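Local coordinates for protein Bd3459 (Bdellovibrio bacteriovorus, PDB 5CEC) that is a predatory endopeptidase of the S13 family, probably acting on peptidoglycan peptides, and is bound by the ankyrin-repeat immunity protein Bd3460, which serves self-protection, at residues S43-M47 with C307-I311; G110-F116 with E143-L147; M236-L240 with L427-K431; F380-M384 with Q401-V406. The protein carries 1 engineered substitution. All blocks are in the same frame, centred on the assembly; numbering follows the deposited sequence.

Contact 1: residues S43-M47 with C307-I311; sequences SMCHM and CEMMI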
# COMPACT_ATOMS: atom_id res chain seq x y z
N SER A 43 19.17 -6.07 -8.12
CA SER A 43 19.88 -6.72 -7.02
C SER A 43 18.96 -7.34 -6.01
O SER A 43 17.89 -6.82 -5.75
CB SER A 43 20.80 -5.71 -6.30
OG SER A 43 21.63 -6.32 -5.34
N MET A 44 19.41 -8.45 -5.40
CA MET A 44 18.78 -9.04 -4.23
C MET A 44 19.82 -9.31 -3.19
O MET A 44 20.92 -9.79 -3.48
CB MET A 44 18.04 -10.35 -4.58
CG MET A 44 17.38 -11.02 -3.40
SD MET A 44 16.35 -12.41 -3.89
CE MET A 44 15.66 -12.88 -2.31
N CYS A 45 19.44 -9.05 -1.96
CA CYS A 45 20.34 -9.29 -0.84
C CYS A 45 19.51 -9.77 0.37
O CYS A 45 18.29 -9.60 0.42
CB CYS A 45 21.25 -8.03 -0.54
SG CYS A 45 20.27 -6.54 -0.25
N HIS A 46 20.18 -10.37 1.34
CA HIS A 46 19.54 -10.85 2.54
C HIS A 46 20.53 -10.95 3.70
O HIS A 46 21.74 -10.99 3.49
CB HIS A 46 18.87 -12.20 2.30
CG HIS A 46 19.81 -13.34 2.09
ND1 HIS A 46 20.35 -13.65 0.87
CD2 HIS A 46 20.33 -14.23 2.97
CE1 HIS A 46 21.12 -14.71 0.99
NE2 HIS A 46 21.14 -15.07 2.26
N MET A 47 20.03 -11.04 4.94
CA MET A 47 20.91 -11.24 6.09
C MET A 47 20.06 -11.82 7.21
O MET A 47 19.00 -11.27 7.50
CB MET A 47 21.53 -9.91 6.56
CG MET A 47 22.57 -10.10 7.66
SD MET A 47 23.22 -8.54 8.24
CE MET A 47 21.81 -8.15 9.31
N CYS A 307 20.85 -2.03 -2.26
CA CYS A 307 20.17 -3.16 -1.64
C CYS A 307 20.75 -3.35 -0.21
O CYS A 307 20.00 -3.58 0.74
CB CYS A 307 20.35 -4.40 -2.50
SG CYS A 307 19.26 -5.76 -2.08
N GLU A 308 22.08 -3.23 -0.05
CA GLU A 308 22.70 -3.30 1.28
C GLU A 308 22.10 -2.28 2.25
O GLU A 308 21.81 -2.60 3.41
CB GLU A 308 24.22 -3.10 1.23
CG GLU A 308 24.98 -4.30 0.71
CD GLU A 308 26.48 -4.20 0.89
OE1 GLU A 308 26.99 -3.17 1.38
OE2 GLU A 308 27.17 -5.18 0.55
N MET A 309 21.87 -1.06 1.76
CA MET A 309 21.28 -0.03 2.60
C MET A 309 19.88 -0.44 3.08
O MET A 309 19.47 -0.14 4.21
CB MET A 309 21.21 1.32 1.88
CG MET A 309 22.50 2.11 1.93
SD MET A 309 23.01 2.61 3.59
CE MET A 309 21.46 3.01 4.35
N MET A 310 19.10 -1.11 2.21
CA MET A 310 17.80 -1.59 2.63
C MET A 310 17.87 -2.61 3.77
O MET A 310 17.07 -2.58 4.71
CB MET A 310 17.03 -2.11 1.42
CG MET A 310 16.70 -1.06 0.37
SD MET A 310 15.80 0.39 1.00
CE MET A 310 17.12 1.54 1.38
N ILE A 311 18.84 -3.51 3.72
CA ILE A 311 19.06 -4.46 4.81
C ILE A 311 19.43 -3.71 6.09
O ILE A 311 18.90 -4.02 7.15
CB ILE A 311 20.13 -5.48 4.45
CG1 ILE A 311 19.73 -6.25 3.18
CG2 ILE A 311 20.36 -6.41 5.64
CD1 ILE A 311 18.42 -7.03 3.30
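Strand 43-47 and the first turn of the helix that starts at Cys307 run in nearly the same direction, their axes 8.0 Å apart at the closest and inclined at 30°. The nearest CA atoms are those of Cys45 and Cys307, 6.2 Å apart; a turn later Ile311 CA is 6.8 Å from His46 CA. A disulfide joins the two: Cys45 SG and Cys307 SG are 2.2 Å apart, with a chi3 of -102°. The arrangement belongs to the antiparallel sheet of the penicillin-binding (beta-lactamase-like) fold, with helices on both faces: Cys45 and Met47 look toward helix 307-322, while Met44 and His46 point the other way and touch helix 394-411. Four residues past Cys307, beta-branched Ile311 fills the space beside the bridge. Its CG1 packs 3.5 Å from Cys45 SG and its CG2 3.8 Å from Met47 CB. Ser43 is small enough to sit against the helix start, with OG 3.7 Å from Cys307 CB, and its hydroxyl is hydrogen-bonded to Asp59.

Contact 2: residues G110-F116 with E143-L147; sequences GSRDPLF and ENFLL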
# COMPACT_ATOMS: atom_id res chain seq x y z
N GLY A 110 -2.14 23.37 15.45
CA GLY A 110 -1.85 22.09 14.83
C GLY A 110 -0.63 21.38 15.37
O GLY A 110 0.23 21.98 16.02
N SER A 111 -0.57 20.09 15.10
CA SER A 111 0.53 19.23 15.47
C SER A 111 1.29 18.65 14.27
O SER A 111 2.17 17.81 14.46
CB SER A 111 0.01 18.06 16.31
OG SER A 111 -0.92 17.30 15.57
N ARG A 112 0.88 19.01 13.05
CA ARG A 112 1.38 18.38 11.82
C ARG A 112 1.06 16.89 11.74
O ARG A 112 1.71 16.12 11.04
CB ARG A 112 2.87 18.64 11.59
CG ARG A 112 3.23 20.12 11.67
CD ARG A 112 4.60 20.41 11.05
NE ARG A 112 4.56 20.30 9.59
CZ ARG A 112 4.13 21.24 8.76
NH1 ARG A 112 3.71 22.43 9.22
NH2 ARG A 112 4.13 20.98 7.45
N ASP A 113 -0.03 16.49 12.41
CA ASP A 113 -0.56 15.11 12.28
C ASP A 113 -0.66 14.84 10.77
O ASP A 113 -1.36 15.56 10.06
CB ASP A 113 -1.93 15.05 12.99
CG ASP A 113 -2.59 13.71 12.94
OD1 ASP A 113 -2.26 12.84 12.11
OD2 ASP A 113 -3.49 13.54 13.79
N PRO A 114 -0.02 13.76 10.30
CA PRO A 114 0.03 13.44 8.86
C PRO A 114 -1.07 12.53 8.38
O PRO A 114 -1.02 12.03 7.27
CB PRO A 114 1.39 12.75 8.71
CG PRO A 114 1.52 12.01 9.99
CD PRO A 114 0.91 12.91 11.05
N LEU A 115 -2.07 12.31 9.23
CA LEU A 115 -3.24 11.50 8.89
C LEU A 115 -4.51 12.18 9.34
O LEU A 115 -5.41 11.54 9.87
CB LEU A 115 -3.07 10.09 9.46
CG LEU A 115 -4.08 9.01 9.09
CD1 LEU A 115 -4.41 9.06 7.61
CD2 LEU A 115 -3.63 7.63 9.53
N PHE A 116 -4.60 13.47 9.07
CA PHE A 116 -5.73 14.29 9.50
C PHE A 116 -6.50 14.66 8.25
O PHE A 116 -6.14 15.59 7.53
CB PHE A 116 -5.29 15.51 10.31
CG PHE A 116 -6.31 16.02 11.26
CD1 PHE A 116 -7.60 16.28 10.85
CD2 PHE A 116 -6.01 16.23 12.59
CE1 PHE A 116 -8.56 16.76 11.72
CE2 PHE A 116 -6.98 16.72 13.48
CZ PHE A 116 -8.24 16.97 13.04
N GLU A 143 -0.51 27.17 11.01
CA GLU A 143 0.22 26.59 9.91
C GLU A 143 0.67 25.16 10.14
O GLU A 143 1.17 24.52 9.23
CB GLU A 143 1.41 27.48 9.50
CG GLU A 143 2.54 27.56 10.52
CD GLU A 143 2.41 28.66 11.55
OE1 GLU A 143 1.28 29.01 12.00
OE2 GLU A 143 3.47 29.14 11.97
N ASN A 144 0.41 24.63 11.33
CA ASN A 144 0.71 23.25 11.59
C ASN A 144 -0.51 22.36 11.54
O ASN A 144 -0.39 21.17 11.76
CB ASN A 144 1.42 23.11 12.93
CG ASN A 144 2.77 23.77 12.91
OD1 ASN A 144 3.53 23.57 11.96
ND2 ASN A 144 3.09 24.51 13.95
N PHE A 145 -1.68 22.96 11.24
CA PHE A 145 -2.90 22.17 11.08
C PHE A 145 -2.98 21.72 9.64
O PHE A 145 -3.40 22.47 8.75
CB PHE A 145 -4.14 22.95 11.48
CG PHE A 145 -5.42 22.17 11.29
CD1 PHE A 145 -5.56 20.91 11.85
CD2 PHE A 145 -6.45 22.67 10.49
CE1 PHE A 145 -6.74 20.18 11.66
CE2 PHE A 145 -7.62 21.95 10.30
CZ PHE A 145 -7.76 20.70 10.87
N LEU A 146 -2.51 20.51 9.40
CA LEU A 146 -2.54 19.90 8.09
C LEU A 146 -3.83 19.13 7.96
O LEU A 146 -4.17 18.32 8.81
CB LEU A 146 -1.36 19.00 7.85
CG LEU A 146 0.01 19.61 8.17
CD1 LEU A 146 1.11 18.56 8.05
CD2 LEU A 146 0.29 20.84 7.31
N LEU A 147 -4.61 19.47 6.94
CA LEU A 147 -5.91 18.85 6.69
C LEU A 147 -6.00 18.54 5.22
O LEU A 147 -5.91 19.46 4.36
CB LEU A 147 -7.04 19.78 7.09
CG LEU A 147 -8.45 19.28 6.82
CD1 LEU A 147 -8.79 18.09 7.70
CD2 LEU A 147 -9.45 20.40 7.03
O HOH W 1 1.06 24.64 16.10
O HOH W 2 -2.62 17.97 11.02
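Two hydrogen bonds from Arg112 join these loops. Its backbone N donates to Asn144 O (2.8 Å), and its guanidinium NH1 to Asn144 OD1 (3.0 Å); the long side chain also covers Leu146, whose CD2 lies over one guanidinium face, while NE binds Asn262. Two waters extend the polar seam. One donates to Gly110 O (2.8 Å) and accepts from Asn144 ND2 (3.0 Å); the other bridges the carbonyls of Asp113 O (2.9 Å) and Leu146 O (2.7 Å). Weaker CA-H...O contacts frame them, from Gly110 CA to Asn144 O (3.5 Å) and from Leu147 CA to Phe116 O (3.4 Å). Steric room explains the glycine: an ideal CB on Gly110 would lie 2.1 Å from Asn144 C. Apolar packing closes the far end. Phe145 presents its edge to the face of Phe116 in a T-shaped pair, centroids 5.1 Å apart and planes at 83°, and Phe116 CD1 meets Leu147 CD1 at 3.8 Å. Within 110-116, Asp113 OD1 accepts from Leu115 N (2.9 Å), an Asx turn that bends the chain before helix 118-130. Both loops leave the ends of neighbouring parallel strands, 104-109 and 135-141, so the contact sits at the exits of the two strands linked by a beta-alpha-beta crossover through that helix.

Contact 3: residues M236-L240 with L427-K431; sequences MSAPL and LPFDK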
# COMPACT_ATOMS: atom_id res chain seq x y z
N MET A 236 -5.50 13.81 20.59
CA MET A 236 -4.29 13.07 20.24
C MET A 236 -4.56 12.11 19.09
O MET A 236 -5.58 11.44 19.06
CB MET A 236 -3.76 12.29 21.41
CG MET A 236 -3.39 13.15 22.59
SD MET A 236 -2.23 12.34 23.69
CE MET A 236 -3.29 11.09 24.39
N SER A 237 -3.63 12.05 18.14
CA SER A 237 -3.68 11.00 17.14
C SER A 237 -3.51 9.64 17.77
O SER A 237 -3.06 9.52 18.92
CB SER A 237 -2.59 11.18 16.09
OG SER A 237 -1.31 10.88 16.60
N ALA A 238 -3.83 8.60 17.01
CA ALA A 238 -3.33 7.25 17.25
C ALA A 238 -1.79 7.32 17.35
O ALA A 238 -1.16 8.23 16.80
CB ALA A 238 -3.77 6.30 16.12
N PRO A 239 -1.20 6.33 18.03
CA PRO A 239 0.26 6.37 18.12
C PRO A 239 0.91 6.26 16.74
O PRO A 239 0.34 5.69 15.80
CB PRO A 239 0.61 5.19 19.00
CG PRO A 239 -0.60 4.34 19.10
CD PRO A 239 -1.79 5.18 18.74
N LEU A 240 2.14 6.75 16.66
CA LEU A 240 2.87 6.73 15.41
C LEU A 240 2.94 5.35 14.77
O LEU A 240 2.79 5.23 13.55
CB LEU A 240 4.29 7.29 15.61
CG LEU A 240 5.16 7.31 14.36
CD1 LEU A 240 4.65 8.29 13.32
CD2 LEU A 240 6.61 7.58 14.73
N LEU A 427 -6.64 3.01 12.58
CA LEU A 427 -7.41 4.22 12.35
C LEU A 427 -6.57 5.42 12.74
O LEU A 427 -5.53 5.27 13.42
CB LEU A 427 -8.71 4.19 13.18
CG LEU A 427 -9.63 3.01 12.93
CD1 LEU A 427 -10.91 3.16 13.76
CD2 LEU A 427 -9.97 2.79 11.48
N PRO A 428 -7.01 6.64 12.38
CA PRO A 428 -6.23 7.82 12.74
C PRO A 428 -6.29 8.18 14.21
O PRO A 428 -5.52 9.02 14.65
CB PRO A 428 -6.86 8.95 11.88
CG PRO A 428 -7.58 8.22 10.77
CD PRO A 428 -8.08 6.96 11.42
N PHE A 429 -7.18 7.52 14.94
CA PHE A 429 -7.45 7.78 16.36
C PHE A 429 -7.60 6.43 17.06
O PHE A 429 -7.85 5.40 16.40
CB PHE A 429 -8.71 8.65 16.52
CG PHE A 429 -9.92 8.11 15.81
CD1 PHE A 429 -10.75 7.18 16.41
CD2 PHE A 429 -10.23 8.53 14.52
CE1 PHE A 429 -11.82 6.68 15.75
CE2 PHE A 429 -11.33 8.03 13.85
CZ PHE A 429 -12.12 7.10 14.47
N ASP A 430 -7.52 6.45 18.39
CA ASP A 430 -7.82 5.25 19.18
C ASP A 430 -8.55 5.67 20.45
O ASP A 430 -8.98 6.81 20.56
CB ASP A 430 -6.56 4.41 19.41
CG ASP A 430 -5.60 5.01 20.42
OD1 ASP A 430 -5.82 6.15 20.89
OD2 ASP A 430 -4.61 4.33 20.78
N LYS A 431 -8.63 4.77 21.43
CA LYS A 431 -9.35 5.05 22.68
C LYS A 431 -8.69 6.11 23.58
O LYS A 431 -9.29 6.51 24.57
CB LYS A 431 -9.63 3.74 23.43
CG LYS A 431 -8.41 3.13 24.12
CD LYS A 431 -8.75 1.84 24.86
CE LYS A 431 -8.93 0.66 23.93
NZ LYS A 431 -9.34 -0.57 24.66
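Here the loop that leaves strand 231-236 and enters helix 240-250, with Pro239 at the N-cap position, meets the chain approaching strand 436-437, the short partner of 231-236 at one edge of the mixed sheet. Side-chain conformations fit the tight space. Ser237 takes the p rotamer (chi1 72°), which brings its OG 2.7 Å from Ala238 O in a hydrogen bond to the next residue; Ser237 OG is also hydrogen-bonded to Phe90 N. Ala238 suits the closest point, CA 4.2 Å from Phe429 CA, because its methyl fits where a larger group would crowd: CB is 3.4 Å from Leu427 O. Phe429, also p (chi1 53°), points away from 236-240, and its ring stacks with that of Phe123. Asp430, p again (chi1 74°), turns toward the other segment instead, with OD2 3.6 Å from Pro239 CD and OD1 in a salt bridge to Arg89. That arginine also hydrogen-bonds to Ser237 O, so it ties the two segments together from outside. Pro239, as a proline, has no amide hydrogen that needs a partner. Directly between the segments runs one hydrogen bond, Ala238 N to Pro428 O, 2.9 Å long and almost straight at 176°.

Contact 4: residues F380-M384 with Q401-V406; sequences FAVLM and QIKNKV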
# COMPACT_ATOMS: atom_id res chain seq x y z
N PHE A 380 15.37 -9.24 3.91
CA PHE A 380 15.63 -9.32 2.49
C PHE A 380 15.24 -8.03 1.79
O PHE A 380 14.43 -7.26 2.29
CB PHE A 380 14.83 -10.49 1.87
CG PHE A 380 13.36 -10.22 1.75
CD1 PHE A 380 12.86 -9.59 0.63
CD2 PHE A 380 12.48 -10.53 2.79
CE1 PHE A 380 11.51 -9.28 0.54
CE2 PHE A 380 11.15 -10.21 2.71
CZ PHE A 380 10.67 -9.60 1.59
N ALA A 381 15.82 -7.85 0.61
CA ALA A 381 15.38 -6.81 -0.32
C ALA A 381 15.59 -7.28 -1.73
O ALA A 381 16.63 -7.89 -2.05
CB ALA A 381 16.06 -5.48 -0.08
N VAL A 382 14.58 -7.05 -2.57
CA VAL A 382 14.64 -7.42 -3.99
C VAL A 382 14.33 -6.19 -4.83
O VAL A 382 13.26 -5.59 -4.66
CB VAL A 382 13.62 -8.53 -4.37
CG1 VAL A 382 13.87 -9.03 -5.78
CG2 VAL A 382 13.65 -9.68 -3.38
N LEU A 383 15.28 -5.82 -5.69
CA LEU A 383 15.17 -4.63 -6.52
C LEU A 383 15.14 -5.11 -7.96
O LEU A 383 16.16 -5.57 -8.47
CB LEU A 383 16.32 -3.66 -6.27
CG LEU A 383 16.55 -3.28 -4.81
CD1 LEU A 383 17.77 -2.37 -4.71
CD2 LEU A 383 15.36 -2.62 -4.18
N MET A 384 13.98 -5.04 -8.62
CA MET A 384 13.85 -5.43 -10.04
C MET A 384 13.82 -4.20 -10.89
O MET A 384 13.33 -3.15 -10.49
CB MET A 384 12.57 -6.20 -10.32
CG MET A 384 12.36 -7.45 -9.50
SD MET A 384 13.52 -8.79 -9.87
CE MET A 384 13.11 -9.16 -11.55
N GLN A 401 7.96 -12.74 -10.20
CA GLN A 401 9.38 -13.10 -10.09
C GLN A 401 9.93 -12.78 -8.70
O GLN A 401 10.67 -13.60 -8.14
CB GLN A 401 10.22 -12.44 -11.17
CG GLN A 401 10.02 -13.03 -12.55
CD GLN A 401 10.93 -12.42 -13.59
OE1 GLN A 401 11.97 -11.84 -13.27
NE2 GLN A 401 10.58 -12.60 -14.85
N ILE A 402 9.57 -11.63 -8.14
CA ILE A 402 9.98 -11.28 -6.80
C ILE A 402 9.43 -12.29 -5.80
O ILE A 402 10.15 -12.79 -4.95
CB ILE A 402 9.53 -9.86 -6.42
CG1 ILE A 402 10.27 -8.80 -7.27
CG2 ILE A 402 9.76 -9.62 -4.93
CD1 ILE A 402 9.71 -7.42 -7.13
N LYS A 403 8.14 -12.60 -5.89
CA LYS A 403 7.53 -13.54 -4.96
C LYS A 403 8.23 -14.88 -4.99
O LYS A 403 8.50 -15.49 -3.95
CB LYS A 403 6.05 -13.73 -5.32
CG LYS A 403 5.21 -12.51 -5.06
CD LYS A 403 3.75 -12.73 -5.45
CE LYS A 403 2.89 -11.51 -5.18
NZ LYS A 403 1.49 -11.72 -5.59
N ASN A 404 8.57 -15.33 -6.19
CA ASN A 404 9.28 -16.61 -6.33
C ASN A 404 10.66 -16.56 -5.73
O ASN A 404 11.09 -17.54 -5.12
CB ASN A 404 9.29 -17.08 -7.79
CG ASN A 404 7.87 -17.45 -8.31
OD1 ASN A 404 6.92 -17.57 -7.55
ND2 ASN A 404 7.77 -17.66 -9.58
N LYS A 405 11.35 -15.43 -5.88
CA LYS A 405 12.70 -15.30 -5.27
C LYS A 405 12.62 -15.31 -3.74
O LYS A 405 13.45 -15.94 -3.04
CB LYS A 405 13.39 -14.02 -5.75
CG LYS A 405 13.87 -14.08 -7.20
CD LYS A 405 14.40 -12.75 -7.66
CE LYS A 405 14.71 -12.71 -9.13
NZ LYS A 405 15.80 -13.68 -9.47
N VAL A 406 11.63 -14.61 -3.19
CA VAL A 406 11.47 -14.62 -1.73
C VAL A 406 11.05 -16.02 -1.26
O VAL A 406 11.54 -16.51 -0.23
CB VAL A 406 10.48 -13.54 -1.26
CG1 VAL A 406 10.26 -13.61 0.25
CG2 VAL A 406 11.03 -12.18 -1.69
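Helix 401-406 lies across strand 380-384 nearly antiparallel, at 151°, with 9.6 Å between the axes, and three strand residues facing it supply the bumps. Val382 wedges between helix residues one turn apart: its CG1 reaches Ile402 CG1 at 3.9 Å and CG2 reaches Val406 CG2 at 4.0 Å, so the compact, branched valine fits the hollow between them. At one end the ring of Phe380 forms a wall for Val406, whose CG1 sits over a ring face and whose CG2 is 3.7 Å from Phe380 CE1. At the other end Met384, m at all three chi angles, folds back against the helix: its CG is 3.3 Å from Ile402 CG1 and its CE 3.4 Å from Gln401 OE1. The methylenes of Lys405 border the hollow, with CD 4.2 Å from Val382 CG1. No hydrogen bond joins these segments, so here the helix rests on the penicillin-binding fold's sheet by apolar packing; Lys403, its CA-to-CB bond pointing away, forms a salt bridge with Asp107 of the Bd3460 chain.

How the contacts relate
From the N terminus, 43-47 waits until 307-311 to complete contact 1, a span that encloses the whole of contact 2. Contact 3 opens at 236-240, before contact 1 has closed, and ends only at 427-431, so the two cross; contact 4 falls wholly within the span of contact 3 and after contact 1. Contacts 1 and 4 share the antiparallel sheet, contact 1 tying strand 40-48 to helix 307-322 and contact 4 strand 376-385 to helix 394-411. Contacts 2 and 3 join loops at the mixed sheet and touch through Asp113 and Ser237. The two pairs lie on opposite sides of the chain's centre, contacts 1 and 2 with centres about 34 Å apart.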